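Local coordinates for protein putatuve endo-xylanase (Clostridium stercorarium, PDB 1O8P) that probably binds xylan, and perhaps cellulose, as the family 6 carbohydrate-binding module of a putative endo-xylanase that would hydrolyse xylan, at residues Q30-D35 with L42-L47; I89-G94 with T99-I104; D113-V118 with P138-W143; I131-S136 with D142-S147. All coordinates share one frame; numbering follows the deposited sequence.

Interaction 1 of 4, residues Q30-D35 with L42-L47. With CA (calcium ion), chain B.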
# COMPACT_ATOMS: atom_id res chain seq x y z
N GLN A 30 2.25 1.01 -7.90
CA GLN A 30 3.16 -0.11 -7.72
C GLN A 30 3.82 0.13 -6.38
O GLN A 30 4.36 1.21 -6.16
CB GLN A 30 4.16 -0.25 -8.89
CG GLN A 30 3.50 -0.56 -10.26
CD GLN A 30 2.65 -1.85 -10.22
OE1 GLN A 30 2.97 -2.79 -9.47
NE2 GLN A 30 1.58 -1.89 -11.01
N ALA A 31 3.75 -0.84 -5.48
CA ALA A 31 4.21 -0.63 -4.12
C ALA A 31 5.73 -0.41 -4.07
O ALA A 31 6.25 0.25 -3.13
CB ALA A 31 3.78 -1.79 -3.24
N GLU A 32 6.44 -0.97 -5.04
CA GLU A 32 7.88 -0.70 -5.17
C GLU A 32 8.18 0.76 -5.61
O GLU A 32 9.32 1.19 -5.56
CB GLU A 32 8.58 -1.72 -6.11
CG GLU A 32 8.22 -1.63 -7.59
CD GLU A 32 6.94 -2.37 -7.94
OE1 GLU A 32 6.09 -2.58 -7.04
OE2 GLU A 32 6.76 -2.73 -9.12
N ASP A 33 7.16 1.53 -6.01
CA ASP A 33 7.43 2.92 -6.43
C ASP A 33 7.23 3.91 -5.27
O ASP A 33 6.51 4.90 -5.41
CB ASP A 33 6.53 3.32 -7.60
CG ASP A 33 6.82 2.54 -8.87
OD1 ASP A 33 7.89 1.94 -9.06
OD2 ASP A 33 5.99 2.51 -9.80
N TYR A 34 7.83 3.62 -4.13
CA TYR A 34 7.76 4.50 -2.99
C TYR A 34 8.82 5.60 -3.09
O TYR A 34 9.90 5.41 -3.69
CB TYR A 34 7.90 3.71 -1.67
CG TYR A 34 9.16 2.86 -1.60
CD1 TYR A 34 10.37 3.41 -1.21
CD2 TYR A 34 9.12 1.50 -1.91
CE1 TYR A 34 11.52 2.63 -1.14
CE2 TYR A 34 10.26 0.70 -1.85
CZ TYR A 34 11.46 1.27 -1.45
OH TYR A 34 12.60 0.49 -1.39
N ASP A 35 8.50 6.77 -2.54
CA ASP A 35 9.40 7.91 -2.59
C ASP A 35 10.29 7.92 -1.37
O ASP A 35 11.33 8.52 -1.37
CB ASP A 35 8.58 9.18 -2.64
CG ASP A 35 7.72 9.23 -3.86
OD1 ASP A 35 8.29 9.52 -4.92
OD2 ASP A 35 6.50 8.96 -3.88
N LEU A 42 13.90 -3.68 4.12
CA LEU A 42 12.89 -3.65 3.08
C LEU A 42 13.56 -3.86 1.74
O LEU A 42 14.60 -3.29 1.50
CB LEU A 42 12.12 -2.32 3.08
CG LEU A 42 10.69 -2.38 2.50
CD1 LEU A 42 9.70 -1.51 3.28
CD2 LEU A 42 10.74 -1.92 1.07
N GLN A 43 12.94 -4.68 0.89
CA GLN A 43 13.52 -5.00 -0.44
C GLN A 43 12.48 -5.13 -1.52
O GLN A 43 11.33 -5.39 -1.21
CB GLN A 43 14.26 -6.33 -0.38
CG GLN A 43 15.73 -6.14 -0.38
CD GLN A 43 16.39 -7.35 0.15
OE1 GLN A 43 16.34 -8.42 -0.49
NE2 GLN A 43 16.99 -7.22 1.33
N ILE A 44 12.89 -5.02 -2.79
CA ILE A 44 12.00 -5.28 -3.90
C ILE A 44 12.38 -6.61 -4.52
O ILE A 44 13.57 -6.84 -4.80
CB ILE A 44 12.07 -4.11 -4.92
CG1 ILE A 44 11.75 -2.77 -4.22
CG2 ILE A 44 11.21 -4.39 -6.15
CD1 ILE A 44 12.26 -1.51 -4.93
N PHE A 45 11.40 -7.48 -4.71
CA PHE A 45 11.60 -8.80 -5.25
C PHE A 45 10.90 -8.93 -6.60
O PHE A 45 9.79 -8.42 -6.77
CB PHE A 45 11.04 -9.89 -4.32
CG PHE A 45 11.67 -9.91 -2.96
CD1 PHE A 45 13.07 -10.01 -2.83
CD2 PHE A 45 10.88 -9.85 -1.82
CE1 PHE A 45 13.66 -10.00 -1.60
CE2 PHE A 45 11.48 -9.86 -0.56
CZ PHE A 45 12.88 -9.91 -0.47
N SER A 46 11.53 -9.63 -7.52
CA SER A 46 10.89 -9.88 -8.80
C SER A 46 9.87 -11.02 -8.66
O SER A 46 10.04 -11.92 -7.82
CB SER A 46 11.95 -10.16 -9.88
OG SER A 46 12.75 -11.23 -9.43
N LEU A 47 8.78 -10.94 -9.41
CA LEU A 47 7.74 -11.96 -9.34
C LEU A 47 7.95 -12.89 -10.52
O LEU A 47 8.32 -12.41 -11.59
CB LEU A 47 6.34 -11.31 -9.36
CG LEU A 47 6.01 -10.28 -8.29
CD1 LEU A 47 4.63 -9.72 -8.58
CD2 LEU A 47 6.08 -10.83 -6.89
CA CA B . 4.45 -4.20 -8.21
O HOH W 1 5.34 -4.59 -10.47
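E32 meets I44 at the calcium site of this family 6 carbohydrate-binding module, a beta-sandwich: a type I turn from Q30 to D33 packs against strand 43-46. The E32 side chain does two jobs along its length. Its CB lies 3.7 Å from I44 CG2, while the chain beyond CG turns off toward the metal. Two torsions account for this: chi1 of 69° sets CG between the backbone N and the carbonyl carbon, and chi2 of -83° bends the chain so that both carboxylate oxygens reach the calcium ion. The grip is uneven, with OE1 of E32 at 2.6 Å from the calcium and OE2 of E32 at 2.9 Å. From the first position of the turn, Q30 folds back through a bent chi2 and offers its amide oxygen, OE1, to the calcium at 2.4 Å. The turn, closed by the bond from D33 N to Q30 O, lets Q30 and E32 both reach the same ion. Water 1, D142 and S52 complete the metal shell. Further along, the Y34 ring rests beside the end of L42 and reaches the tip of I44 obliquely, the Y34 and I44 side chains coming from opposite directions. I54, from the strand paired with 43-46, touches the same tyrosine. Methyl CD2 of L42 lies 3.9 Å from Y34 OH and 4.0 Å from Y34 CE2.

Interaction 2 of 4, residues I89-G94 with T99-I104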
# COMPACT_ATOMS: atom_id res chain seq x y z
N ILE A 89 -2.24 -3.55 7.17
CA ILE A 89 -1.58 -2.41 6.55
C ILE A 89 -2.43 -1.20 6.85
O ILE A 89 -3.58 -1.13 6.48
CB ILE A 89 -1.46 -2.63 5.01
CG1 ILE A 89 -0.85 -4.01 4.69
CG2 ILE A 89 -0.75 -1.42 4.32
CD1 ILE A 89 -0.91 -4.46 3.23
N GLN A 90 -1.86 -0.24 7.56
CA GLN A 90 -2.53 1.01 7.78
C GLN A 90 -2.28 1.91 6.59
O GLN A 90 -1.19 1.91 6.02
CB GLN A 90 -1.99 1.66 9.05
CG GLN A 90 -2.56 1.00 10.32
CD GLN A 90 -2.09 1.69 11.58
OE1 GLN A 90 -1.11 2.41 11.57
NE2 GLN A 90 -2.81 1.47 12.67
N VAL A 91 -3.31 2.67 6.25
CA VAL A 91 -3.27 3.66 5.17
C VAL A 91 -3.45 5.04 5.82
O VAL A 91 -4.50 5.33 6.38
CB VAL A 91 -4.34 3.38 4.05
CG1 VAL A 91 -4.13 4.36 2.90
CG2 VAL A 91 -4.25 1.93 3.55
N ARG A 92 -2.40 5.85 5.76
CA ARG A 92 -2.34 7.12 6.50
C ARG A 92 -1.97 8.29 5.60
O ARG A 92 -1.41 8.10 4.51
CB ARG A 92 -1.28 7.05 7.60
CG ARG A 92 -1.47 5.99 8.63
CD ARG A 92 -0.77 6.38 9.85
NE ARG A 92 -1.11 5.59 11.00
CZ ARG A 92 -1.67 6.05 12.09
NH1 ARG A 92 -2.00 7.33 12.21
NH2 ARG A 92 -1.92 5.23 13.08
N LEU A 93 -2.29 9.51 6.06
CA LEU A 93 -1.88 10.72 5.36
C LEU A 93 -0.53 11.28 5.86
O LEU A 93 -0.30 11.37 7.07
CB LEU A 93 -2.93 11.80 5.55
CG LEU A 93 -4.29 11.58 4.91
CD1 LEU A 93 -5.15 12.78 5.22
CD2 LEU A 93 -4.17 11.30 3.38
N GLY A 94 0.37 11.63 4.93
CA GLY A 94 1.49 12.50 5.28
C GLY A 94 2.66 11.75 5.88
O GLY A 94 3.74 11.79 5.32
N THR A 99 -3.07 11.21 9.85
CA THR A 99 -4.42 10.69 9.90
C THR A 99 -4.53 9.26 9.33
O THR A 99 -4.06 9.00 8.24
CB THR A 99 -5.33 11.65 9.13
OG1 THR A 99 -5.25 12.95 9.74
CG2 THR A 99 -6.81 11.27 9.28
N LEU A 100 -5.15 8.37 10.10
CA LEU A 100 -5.44 7.00 9.69
C LEU A 100 -6.71 7.00 8.84
O LEU A 100 -7.77 7.39 9.32
CB LEU A 100 -5.61 6.09 10.92
CG LEU A 100 -5.91 4.60 10.63
CD1 LEU A 100 -4.77 3.89 9.88
CD2 LEU A 100 -6.27 3.88 11.95
N LEU A 101 -6.59 6.62 7.57
CA LEU A 101 -7.74 6.59 6.65
C LEU A 101 -8.46 5.28 6.73
O LEU A 101 -9.66 5.20 6.50
CB LEU A 101 -7.29 6.78 5.19
CG LEU A 101 -6.47 8.04 4.91
CD1 LEU A 101 -6.09 8.09 3.42
CD2 LEU A 101 -7.31 9.22 5.33
N GLY A 102 -7.70 4.22 7.01
CA GLY A 102 -8.28 2.90 7.07
C GLY A 102 -7.21 1.86 7.31
O GLY A 102 -6.00 2.17 7.22
N THR A 103 -7.66 0.64 7.57
CA THR A 103 -6.76 -0.47 7.79
C THR A 103 -7.17 -1.65 6.93
O THR A 103 -8.32 -2.10 7.00
CB THR A 103 -6.80 -0.87 9.31
OG1 THR A 103 -6.43 0.27 10.08
CG2 THR A 103 -5.73 -1.88 9.65
N ILE A 104 -6.21 -2.18 6.18
CA ILE A 104 -6.40 -3.43 5.43
C ILE A 104 -6.01 -4.60 6.34
O ILE A 104 -4.89 -4.67 6.78
CB ILE A 104 -5.52 -3.44 4.13
CG1 ILE A 104 -5.66 -2.13 3.33
CG2 ILE A 104 -5.90 -4.64 3.27
CD1 ILE A 104 -4.89 -2.13 1.99
O HOH W 2 -5.25 -0.16 12.56
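Q90 and T103 form a non-hydrogen-bonded pair in the antiparallel hairpin of strands 87-93 and 100-106, part of one sheet of the beta-sandwich. I89 pairs with I104 through two backbone bonds. A classic beta bulge interrupts the register: L101 and G102 both face V91, whose O accepts from L101 N at 2.7 Å and weakly from G102 N.

Q90 can be followed outward on the face it shares with R92, L100 and T103. Its CB touches L100 CD1 at 3.7 Å, the side chains crossing nearly at right angles. CG, beside the backbone N (chi1 -77°), keeps that methyl contact and passes 3.9 Å from T103 OG1; CD is still within 3.9 Å of L100 CD1. Extended beyond CG, the chain carries the amide past L100: NE2 donates to water 2, which also bonds T103 OG1, while OE1 takes both NE and NH2 of R92, side-on and from one face of the amide, well out of its plane. R92 NH1 bonds G98 O. On the other sheet face V91 meets I104; at the bulge end, L93 CD2 packs on L101 CD1. L100 CB lies over one face of the R92 guanidinium, 4.0 Å from NH1 of R92.

Interaction 3 of 4, residues D113-V118 with P138-W143. With CA (calcium ion), chain B.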
# COMPACT_ATOMS: atom_id res chain seq x y z
N ASP A 113 4.30 -16.00 -2.09
CA ASP A 113 4.17 -15.87 -3.55
C ASP A 113 2.78 -16.33 -4.04
O ASP A 113 2.59 -16.69 -5.20
CB ASP A 113 5.32 -16.55 -4.31
CG ASP A 113 5.39 -16.11 -5.80
OD1 ASP A 113 5.06 -14.93 -6.11
OD2 ASP A 113 5.75 -16.88 -6.73
N THR A 114 1.81 -16.29 -3.14
CA THR A 114 0.41 -16.43 -3.52
C THR A 114 -0.25 -15.11 -3.21
O THR A 114 -0.48 -14.80 -2.04
CB THR A 114 -0.23 -17.59 -2.68
OG1 THR A 114 0.59 -18.76 -2.81
CG2 THR A 114 -1.63 -17.98 -3.21
N TYR A 115 -0.51 -14.31 -4.24
CA TYR A 115 -1.11 -12.98 -4.09
C TYR A 115 -2.61 -13.01 -4.20
O TYR A 115 -3.18 -13.74 -5.02
CB TYR A 115 -0.51 -11.98 -5.09
CG TYR A 115 0.94 -11.65 -4.75
CD1 TYR A 115 1.97 -12.52 -5.10
CD2 TYR A 115 1.27 -10.50 -4.01
CE1 TYR A 115 3.29 -12.24 -4.76
CE2 TYR A 115 2.60 -10.22 -3.67
CZ TYR A 115 3.59 -11.08 -4.05
OH TYR A 115 4.91 -10.82 -3.74
N ARG A 116 -3.24 -12.21 -3.35
CA ARG A 116 -4.67 -12.02 -3.35
C ARG A 116 -4.96 -10.52 -3.23
O ARG A 116 -4.15 -9.76 -2.67
CB ARG A 116 -5.32 -12.76 -2.16
CG ARG A 116 -5.34 -14.30 -2.30
CD ARG A 116 -5.68 -14.83 -3.71
NE ARG A 116 -5.65 -16.29 -3.74
CZ ARG A 116 -4.96 -17.03 -4.61
NH1 ARG A 116 -4.22 -16.46 -5.56
NH2 ARG A 116 -5.01 -18.36 -4.52
N ASP A 117 -6.10 -10.11 -3.78
CA ASP A 117 -6.56 -8.71 -3.67
C ASP A 117 -7.36 -8.57 -2.40
O ASP A 117 -8.34 -9.30 -2.20
CB ASP A 117 -7.43 -8.34 -4.85
CG ASP A 117 -6.66 -8.21 -6.11
OD1 ASP A 117 -5.42 -8.43 -6.10
OD2 ASP A 117 -7.20 -7.87 -7.17
N VAL A 118 -6.92 -7.67 -1.52
CA VAL A 118 -7.59 -7.46 -0.25
C VAL A 118 -8.02 -5.98 -0.13
O VAL A 118 -7.20 -5.08 -0.33
CB VAL A 118 -6.71 -7.92 0.98
CG1 VAL A 118 -7.48 -7.77 2.31
CG2 VAL A 118 -6.26 -9.40 0.82
N PRO A 138 5.14 -9.10 8.66
CA PRO A 138 5.57 -9.54 7.32
C PRO A 138 4.40 -9.66 6.30
O PRO A 138 3.36 -10.27 6.58
CB PRO A 138 6.21 -10.92 7.58
CG PRO A 138 6.52 -10.95 9.10
CD PRO A 138 5.57 -10.01 9.75
N VAL A 139 4.58 -9.04 5.13
CA VAL A 139 3.62 -9.08 4.04
C VAL A 139 4.38 -8.65 2.76
O VAL A 139 5.32 -7.87 2.82
CB VAL A 139 2.36 -8.15 4.30
CG1 VAL A 139 2.78 -6.64 4.41
CG2 VAL A 139 1.19 -8.38 3.25
N ASN A 140 4.01 -9.22 1.62
CA ASN A 140 4.49 -8.71 0.33
C ASN A 140 3.39 -7.92 -0.36
O ASN A 140 2.24 -8.32 -0.34
CB ASN A 140 4.97 -9.84 -0.57
CG ASN A 140 6.27 -10.48 -0.10
OD1 ASN A 140 6.78 -11.35 -0.76
ND2 ASN A 140 6.83 -10.03 1.02
N VAL A 141 3.76 -6.79 -0.97
CA VAL A 141 2.80 -5.92 -1.61
C VAL A 141 3.25 -5.67 -3.04
O VAL A 141 4.34 -5.14 -3.27
CB VAL A 141 2.61 -4.59 -0.88
CG1 VAL A 141 1.34 -3.85 -1.42
CG2 VAL A 141 2.55 -4.79 0.68
N ASP A 142 2.41 -6.09 -3.99
CA ASP A 142 2.68 -5.91 -5.42
C ASP A 142 2.24 -4.47 -5.75
O ASP A 142 3.05 -3.68 -6.19
CB ASP A 142 1.88 -6.95 -6.21
CG ASP A 142 2.12 -6.89 -7.68
OD1 ASP A 142 2.87 -6.00 -8.18
OD2 ASP A 142 1.57 -7.70 -8.43
N TRP A 143 0.97 -4.15 -5.50
CA TRP A 143 0.44 -2.82 -5.78
C TRP A 143 -0.75 -2.56 -4.91
O TRP A 143 -1.25 -3.48 -4.23
CB TRP A 143 0.06 -2.63 -7.27
CG TRP A 143 -0.77 -3.71 -7.89
CD1 TRP A 143 -0.34 -4.66 -8.81
CD2 TRP A 143 -2.18 -3.96 -7.70
NE1 TRP A 143 -1.39 -5.46 -9.19
CE2 TRP A 143 -2.53 -5.07 -8.53
CE3 TRP A 143 -3.19 -3.35 -6.94
CZ2 TRP A 143 -3.85 -5.60 -8.58
CZ3 TRP A 143 -4.50 -3.88 -6.96
CH2 TRP A 143 -4.82 -4.98 -7.80
CA CA B . 4.45 -4.20 -8.21
O HOH W 1 5.34 -4.59 -10.47
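The outer strand 116-125 and strand 140-147 belong to one antiparallel sheet of the sandwich, with strand 74-82 between them, and this contact joins their ends beside the calcium site. Y115 packs on N140 by van der Waals contact, its OH lying 3.3 Å from N140 CB. The ring and amide planes are 32° apart. The ring also approaches D142 obliquely, with Y115 CE2 4.2 Å from D142 CB; A82 and R80 of the intervening strand touch this tyrosine.

D142 turns its carboxylate to the metal. With CG anti to the backbone N (chi1 -178°), OD1 lies 2.4 Å from the calcium, and the carbonyl O of D142 binds the same ion at 2.5 Å. OD2 forms a salt bridge with R80, which probably offsets part of its charge. D117 OD2 makes oblique van der Waals contact with the indole, 3.8 Å from W143 CH2, the two planes 66° apart; R80 touches both side chains. N140 ND2 donates to V139 O from above its carbonyl plane, which may help hold the amide. Q30, E32, S52 and water 1 supply the remaining ligands. D142 thus gives two oxygens to the calcium site of this family 6 carbohydrate-binding module.

Interaction 4 of 4, residues I131-S136 with D142-S147. With CA (calcium ion), chain B.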
# COMPACT_ATOMS: atom_id res chain seq x y z
N ILE A 131 0.58 9.49 0.66
CA ILE A 131 0.04 8.27 1.28
C ILE A 131 1.15 7.44 1.91
O ILE A 131 2.20 7.19 1.30
CB ILE A 131 -0.78 7.39 0.28
CG1 ILE A 131 -2.05 8.11 -0.15
CG2 ILE A 131 -1.24 6.03 0.94
CD1 ILE A 131 -3.12 8.27 1.01
N VAL A 132 0.89 7.01 3.13
CA VAL A 132 1.80 6.14 3.86
C VAL A 132 1.14 4.80 4.19
O VAL A 132 0.05 4.76 4.73
CB VAL A 132 2.28 6.86 5.17
CG1 VAL A 132 3.34 6.04 5.90
CG2 VAL A 132 2.81 8.27 4.79
N LEU A 133 1.82 3.70 3.85
CA LEU A 133 1.43 2.34 4.29
C LEU A 133 2.31 1.94 5.50
O LEU A 133 3.53 1.98 5.41
CB LEU A 133 1.62 1.33 3.14
CG LEU A 133 0.94 1.70 1.82
CD1 LEU A 133 1.24 0.60 0.76
CD2 LEU A 133 -0.61 1.86 2.04
N VAL A 134 1.68 1.59 6.62
CA VAL A 134 2.38 1.22 7.82
C VAL A 134 2.03 -0.23 8.08
O VAL A 134 0.86 -0.60 8.12
CB VAL A 134 2.03 2.15 9.04
CG1 VAL A 134 2.86 1.77 10.28
CG2 VAL A 134 2.21 3.65 8.66
N PHE A 135 3.07 -1.05 8.24
CA PHE A 135 2.95 -2.50 8.33
C PHE A 135 3.14 -3.04 9.77
O PHE A 135 4.01 -2.55 10.49
CB PHE A 135 4.01 -3.11 7.42
CG PHE A 135 3.88 -2.70 5.99
CD1 PHE A 135 2.89 -3.26 5.18
CD2 PHE A 135 4.73 -1.77 5.45
CE1 PHE A 135 2.76 -2.89 3.84
CE2 PHE A 135 4.62 -1.37 4.12
CZ PHE A 135 3.63 -1.94 3.32
N SER A 136 2.34 -4.03 10.16
CA SER A 136 2.37 -4.59 11.53
C SER A 136 3.03 -5.97 11.56
O SER A 136 3.15 -6.63 12.60
CB SER A 136 0.97 -4.59 12.17
OG SER A 136 0.15 -5.58 11.59
N ASP A 142 2.41 -6.09 -3.99
CA ASP A 142 2.68 -5.91 -5.42
C ASP A 142 2.24 -4.47 -5.75
O ASP A 142 3.05 -3.68 -6.19
CB ASP A 142 1.88 -6.95 -6.21
CG ASP A 142 2.12 -6.89 -7.68
OD1 ASP A 142 2.87 -6.00 -8.18
OD2 ASP A 142 1.57 -7.70 -8.43
N TRP A 143 0.97 -4.15 -5.50
CA TRP A 143 0.44 -2.82 -5.78
C TRP A 143 -0.75 -2.56 -4.91
O TRP A 143 -1.25 -3.48 -4.23
CB TRP A 143 0.06 -2.63 -7.27
CG TRP A 143 -0.77 -3.71 -7.89
CD1 TRP A 143 -0.34 -4.66 -8.81
CD2 TRP A 143 -2.18 -3.96 -7.70
NE1 TRP A 143 -1.39 -5.46 -9.19
CE2 TRP A 143 -2.53 -5.07 -8.53
CE3 TRP A 143 -3.19 -3.35 -6.94
CZ2 TRP A 143 -3.85 -5.60 -8.58
CZ3 TRP A 143 -4.50 -3.88 -6.96
CH2 TRP A 143 -4.82 -4.98 -7.80
N PHE A 144 -1.19 -1.30 -4.93
CA PHE A 144 -2.42 -0.88 -4.27
C PHE A 144 -3.13 0.17 -5.09
O PHE A 144 -2.53 0.83 -5.95
CB PHE A 144 -2.19 -0.46 -2.78
CG PHE A 144 -1.44 0.84 -2.59
CD1 PHE A 144 -0.04 0.89 -2.77
CD2 PHE A 144 -2.10 1.99 -2.18
CE1 PHE A 144 0.68 2.08 -2.60
CE2 PHE A 144 -1.36 3.19 -1.99
CZ PHE A 144 0.02 3.22 -2.20
N VAL A 145 -4.42 0.31 -4.87
CA VAL A 145 -5.22 1.21 -5.70
C VAL A 145 -6.46 1.60 -4.92
O VAL A 145 -6.88 0.90 -4.01
CB VAL A 145 -5.55 0.57 -7.14
CG1 VAL A 145 -6.57 -0.60 -7.05
CG2 VAL A 145 -6.08 1.65 -8.09
N PHE A 146 -7.04 2.75 -5.28
CA PHE A 146 -8.23 3.30 -4.60
C PHE A 146 -9.44 3.30 -5.55
O PHE A 146 -9.27 3.23 -6.77
CB PHE A 146 -7.93 4.71 -4.05
CG PHE A 146 -6.83 4.74 -3.01
CD1 PHE A 146 -7.13 4.56 -1.65
CD2 PHE A 146 -5.48 4.91 -3.38
CE1 PHE A 146 -6.11 4.58 -0.67
CE2 PHE A 146 -4.45 4.92 -2.42
CZ PHE A 146 -4.76 4.76 -1.07
N SER A 147 -10.64 3.34 -4.98
CA SER A 147 -11.90 3.37 -5.75
C SER A 147 -12.88 4.34 -5.13
O SER A 147 -12.85 4.56 -3.92
CB SER A 147 -12.66 2.01 -5.73
OG SER A 147 -11.84 0.89 -5.89
CA CA B . 4.45 -4.20 -8.21
O HOH W 1 5.34 -4.59 -10.47
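The F144 ring carries L133 CD1 over one face: this methyl lies 4.0 Å from the ring centroid and 23° off the ring normal, a CH-pi contact. At the edge of the F144 ring, in its plane, is F146 CZ. I131 CG2 approaches the same ring obliquely, 4.1 Å from F144 CE2, and stands at the edge of the F146 ring, 4.2 Å from F146 CZ. One isoleucine methyl therefore bridges two phenylalanines. The L133 and F144 side chains extend toward each other from their two strands. The torsion of F144 (chi1 70°) places CG between the backbone N and the carbonyl carbon, and CE1 of F144 comes 3.7 Å from L133 CD1.

These residues are buried at the centre of the chain. Strands 131-135 and 142-147 have axes 11.2 Å apart at closest approach and run at 126°, too far apart to pair, so the side chains bridge the gap. Y65 meets F144 edge-to-face, F70 from a loop meets F146, and I89 and V91 of a neighbouring strand touch L133. D142 lies outside this packing and holds the calcium. Face-to-face packing of two sheets around aromatic and aliphatic side chains is characteristic of the beta-sandwich fold.

Along the chain, interactions 1, 2 and 3 follow in series, and interactions 3 and 4 end on the same strand, 140-147, sharing D142 and W143. Interaction 4 sits at the chain centre, with its centre about 8 Å from that of interaction 2, whose strand 87-93 neighbours strand 128-135 in one sheet. Interactions 1 and 3 have centres about 12 Å apart and meet at the calcium, where D142 joins Q30 and E32. Interactions 1 and 2 lie on opposite sides of the chain centre, about 19 Å apart between centres. Strand 140-147 thus links the metal site, reached near its start, with the hydrophobic core between the two sheets.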